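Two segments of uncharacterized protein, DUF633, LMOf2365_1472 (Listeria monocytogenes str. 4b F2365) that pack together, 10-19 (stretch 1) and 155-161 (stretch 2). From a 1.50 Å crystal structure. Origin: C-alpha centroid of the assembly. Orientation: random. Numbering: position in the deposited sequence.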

# COMPACT_ATOMS: atom_id res chain seq x y z
N LYS A 10 -2.41 11.02 -9.79
CA LYS A 10 -3.59 10.84 -8.94
C LYS A 10 -3.30 9.85 -7.83
O LYS A 10 -3.78 9.99 -6.71
CB LYS A 10 -4.80 10.39 -9.76
CG LYS A 10 -5.26 11.43 -10.74
CD LYS A 10 -6.14 12.47 -10.03
CE LYS A 10 -6.93 13.31 -11.06
NZ LYS A 10 -6.06 14.41 -11.56
N ARG A 11 -2.50 8.84 -8.14
CA ARG A 11 -2.08 7.84 -7.15
C ARG A 11 -1.31 8.51 -6.01
O ARG A 11 -1.61 8.29 -4.81
CB ARG A 11 -1.24 6.75 -7.83
CG ARG A 11 -0.72 5.66 -6.91
CD ARG A 11 0.15 4.69 -7.69
NE ARG A 11 1.34 5.37 -8.18
CZ ARG A 11 2.53 5.37 -7.58
NH1 ARG A 11 2.72 4.72 -6.44
NH2 ARG A 11 3.55 6.07 -8.10
N LEU A 12 -0.28 9.28 -6.36
CA LEU A 12 0.52 9.91 -5.31
C LEU A 12 -0.20 11.03 -4.62
O LEU A 12 0.05 11.24 -3.44
CB LEU A 12 1.90 10.35 -5.83
CG LEU A 12 2.83 9.18 -6.15
CD1 LEU A 12 4.08 9.78 -6.85
CD2 LEU A 12 3.20 8.34 -4.93
N GLU A 13 -1.11 11.70 -5.31
CA GLU A 13 -1.93 12.74 -4.72
C GLU A 13 -2.82 12.10 -3.64
O GLU A 13 -2.97 12.65 -2.52
CB GLU A 13 -2.78 13.42 -5.78
CG GLU A 13 -3.68 14.54 -5.23
CD GLU A 13 -4.40 15.29 -6.33
OE1 GLU A 13 -5.20 14.67 -7.06
OE2 GLU A 13 -4.14 16.50 -6.48
N LYS A 14 -3.36 10.93 -3.95
CA LYS A 14 -4.22 10.26 -2.97
C LYS A 14 -3.42 9.85 -1.76
O LYS A 14 -3.86 10.03 -0.64
CB LYS A 14 -5.05 9.10 -3.60
CG LYS A 14 -6.12 8.53 -2.65
CD LYS A 14 -7.13 9.64 -2.30
CE LYS A 14 -8.39 9.09 -1.70
NZ LYS A 14 -9.31 10.23 -1.35
N VAL A 15 -2.22 9.30 -1.98
CA VAL A 15 -1.36 8.91 -0.90
C VAL A 15 -1.06 10.14 0.01
O VAL A 15 -1.17 10.05 1.25
CB VAL A 15 -0.05 8.26 -1.45
CG1 VAL A 15 0.96 8.12 -0.37
CG2 VAL A 15 -0.35 6.89 -2.09
N ALA A 16 -0.66 11.25 -0.62
CA ALA A 16 -0.32 12.52 0.06
C ALA A 16 -1.50 13.08 0.83
O ALA A 16 -1.29 13.76 1.84
CB ALA A 16 0.19 13.52 -0.94
N SER A 17 -2.71 12.76 0.37
CA SER A 17 -3.92 13.36 0.99
C SER A 17 -4.10 12.88 2.43
O SER A 17 -4.88 13.47 3.18
CB SER A 17 -5.19 13.06 0.18
OG SER A 17 -5.62 11.74 0.42
N TYR A 18 -3.41 11.81 2.81
CA TYR A 18 -3.46 11.26 4.16
C TYR A 18 -2.41 11.83 5.08
O TYR A 18 -2.34 11.44 6.23
CB TYR A 18 -3.40 9.73 4.11
CG TYR A 18 -4.63 9.14 3.43
CD1 TYR A 18 -5.90 9.25 4.02
CD2 TYR A 18 -4.51 8.46 2.22
CE1 TYR A 18 -7.04 8.70 3.40
CE2 TYR A 18 -5.65 7.88 1.58
CZ TYR A 18 -6.89 8.00 2.20
OH TYR A 18 -8.01 7.45 1.59
N ILE A 19 -1.62 12.77 4.57
CA ILE A 19 -0.61 13.47 5.41
C ILE A 19 -1.25 14.82 5.69
O ILE A 19 -1.48 15.57 4.78
CB ILE A 19 0.70 13.68 4.62
CG1 ILE A 19 1.32 12.32 4.25
CG2 ILE A 19 1.70 14.53 5.43
CD1 ILE A 19 2.49 12.38 3.24
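Stretch 2 (155-161) VYEIMVL

Stretch 2 is a run of extended β-strand, part of a strand that begins before V155 and continues past L161, and it lies alongside the helix of stretch 1 in nearly the same direction. The two N-to-C directions differ by 12°, and the axes come within 9.5 Å of each other. That near-parallel course sets a simple register. CA of R11 lies 7.3 Å from CA of Y156, CA of V15 lies 6.9 Å from CA of I158, and CA of Y18 lies 7.5 Å from CA of V160. Stretch 1 advances by four and then three residues while the strand advances by two each time; the first step is about one helical turn, and the second runs out of the helix into the turn that carries Y18. The alternation of the strand does the rest: Y156, I158 and V160 point toward stretch 1, whereas M159, a selenomethionine here, points away.

I158 is the centre of the contact and has the largest covered area, 89 Å². Its chi1 is m and its chi2 t, which extends CD1 into the helix surface. There CD1 sits 3.5 Å from CG of K14, 3.8 Å from CG2 of V15 and 4.0 Å from the backbone O of R11. K14 contributes only the aliphatic start of its chain; its CB points toward the strand, but the end leads away, so the methylenes pack while the amine is kept out of the apolar contact. The other branch of I158 faces onward along the chain, with CG2 3.9 Å from CE2 of Y18.

R11 and Y18, at 55 Å² each, flank this centre along the register. R11, with chi1 and chi2 both t, lays its chain over the Y156 ring: CD is 3.7 Å from the ring atom CD1 of Y156 and stands over one face, a CH-π contact. The guanidinium is farther off, with CZ of R11 5.8 Å from the centroid of the Y156 ring, at most a weak attraction. At the other end the roles reverse and the aromatic belongs to stretch 1. CG2 of V160 lies over one face of the Y18 ring, 3.4 Å from CG of Y18.

Y18 reaches this position through a type I turn from A16 to I19, and OG of S17 donates a hydrogen bond of 2.7 Å to O of K14. No hydrogen bond joins the two stretches. The rule to read here is matched steps along the two stretches, with a central isoleucine and an aromatic face at each end.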

# COMPACT_ATOMS: atom_id res chain seq x y z
N VAL A 155 -5.68 -0.47 -11.49
CA VAL A 155 -6.38 -0.19 -10.21
C VAL A 155 -5.36 -0.22 -9.05
O VAL A 155 -4.61 -1.17 -8.93
CB VAL A 155 -7.57 -1.16 -9.96
CG1 VAL A 155 -8.28 -0.85 -8.63
CG2 VAL A 155 -8.58 -1.00 -11.05
N TYR A 156 -5.38 0.81 -8.18
CA TYR A 156 -4.46 0.89 -7.07
C TYR A 156 -5.25 1.01 -5.78
O TYR A 156 -6.20 1.79 -5.68
CB TYR A 156 -3.60 2.16 -7.17
CG TYR A 156 -2.74 2.21 -8.38
CD1 TYR A 156 -1.56 1.46 -8.42
CD2 TYR A 156 -3.11 2.97 -9.49
CE1 TYR A 156 -0.74 1.46 -9.57
CE2 TYR A 156 -2.29 2.98 -10.67
CZ TYR A 156 -1.12 2.23 -10.67
OH TYR A 156 -0.29 2.21 -11.80
N GLU A 157 -4.79 0.31 -4.77
CA GLU A 157 -5.35 0.40 -3.41
C GLU A 157 -4.36 1.10 -2.49
O GLU A 157 -3.13 0.91 -2.62
CB GLU A 157 -5.64 -1.00 -2.86
CG GLU A 157 -6.78 -1.77 -3.57
CD GLU A 157 -6.60 -3.26 -3.41
OE1 GLU A 157 -5.57 -3.84 -3.91
OE2 GLU A 157 -7.47 -3.87 -2.81
N ILE A 158 -4.92 1.90 -1.58
CA ILE A 158 -4.12 2.64 -0.55
C ILE A 158 -4.74 2.30 0.79
O ILE A 158 -5.96 2.17 0.91
CB ILE A 158 -4.19 4.16 -0.81
CG1 ILE A 158 -3.57 4.45 -2.19
CG2 ILE A 158 -3.45 4.95 0.33
CD1 ILE A 158 -3.91 5.80 -2.70
N MSE A 159 -3.91 2.10 1.80
CA MSE A 159 -4.44 1.85 3.14
C MSE A 159 -3.67 2.71 4.14
O MSE A 159 -2.47 2.92 4.01
CB MSE A 159 -4.35 0.37 3.52
CG MSE A 159 -2.98 -0.19 3.70
SE MSE A 159 -3.15 -2.12 4.19
CE MSE A 159 -3.51 -2.76 2.39
N VAL A 160 -4.39 3.18 5.16
CA VAL A 160 -3.75 4.01 6.18
C VAL A 160 -3.94 3.29 7.48
O VAL A 160 -5.05 2.81 7.75
CB VAL A 160 -4.41 5.37 6.23
CG1 VAL A 160 -3.71 6.25 7.30
CG2 VAL A 160 -4.39 6.03 4.83
N LEU A 161 -2.86 3.16 8.25
CA LEU A 161 -2.91 2.38 9.49
C LEU A 161 -2.44 3.19 10.67
O LEU A 161 -1.67 4.13 10.51
CB LEU A 161 -2.01 1.15 9.39
CG LEU A 161 -2.44 0.18 8.26
CD1 LEU A 161 -1.66 0.56 7.04
CD2 LEU A 161 -2.18 -1.24 8.58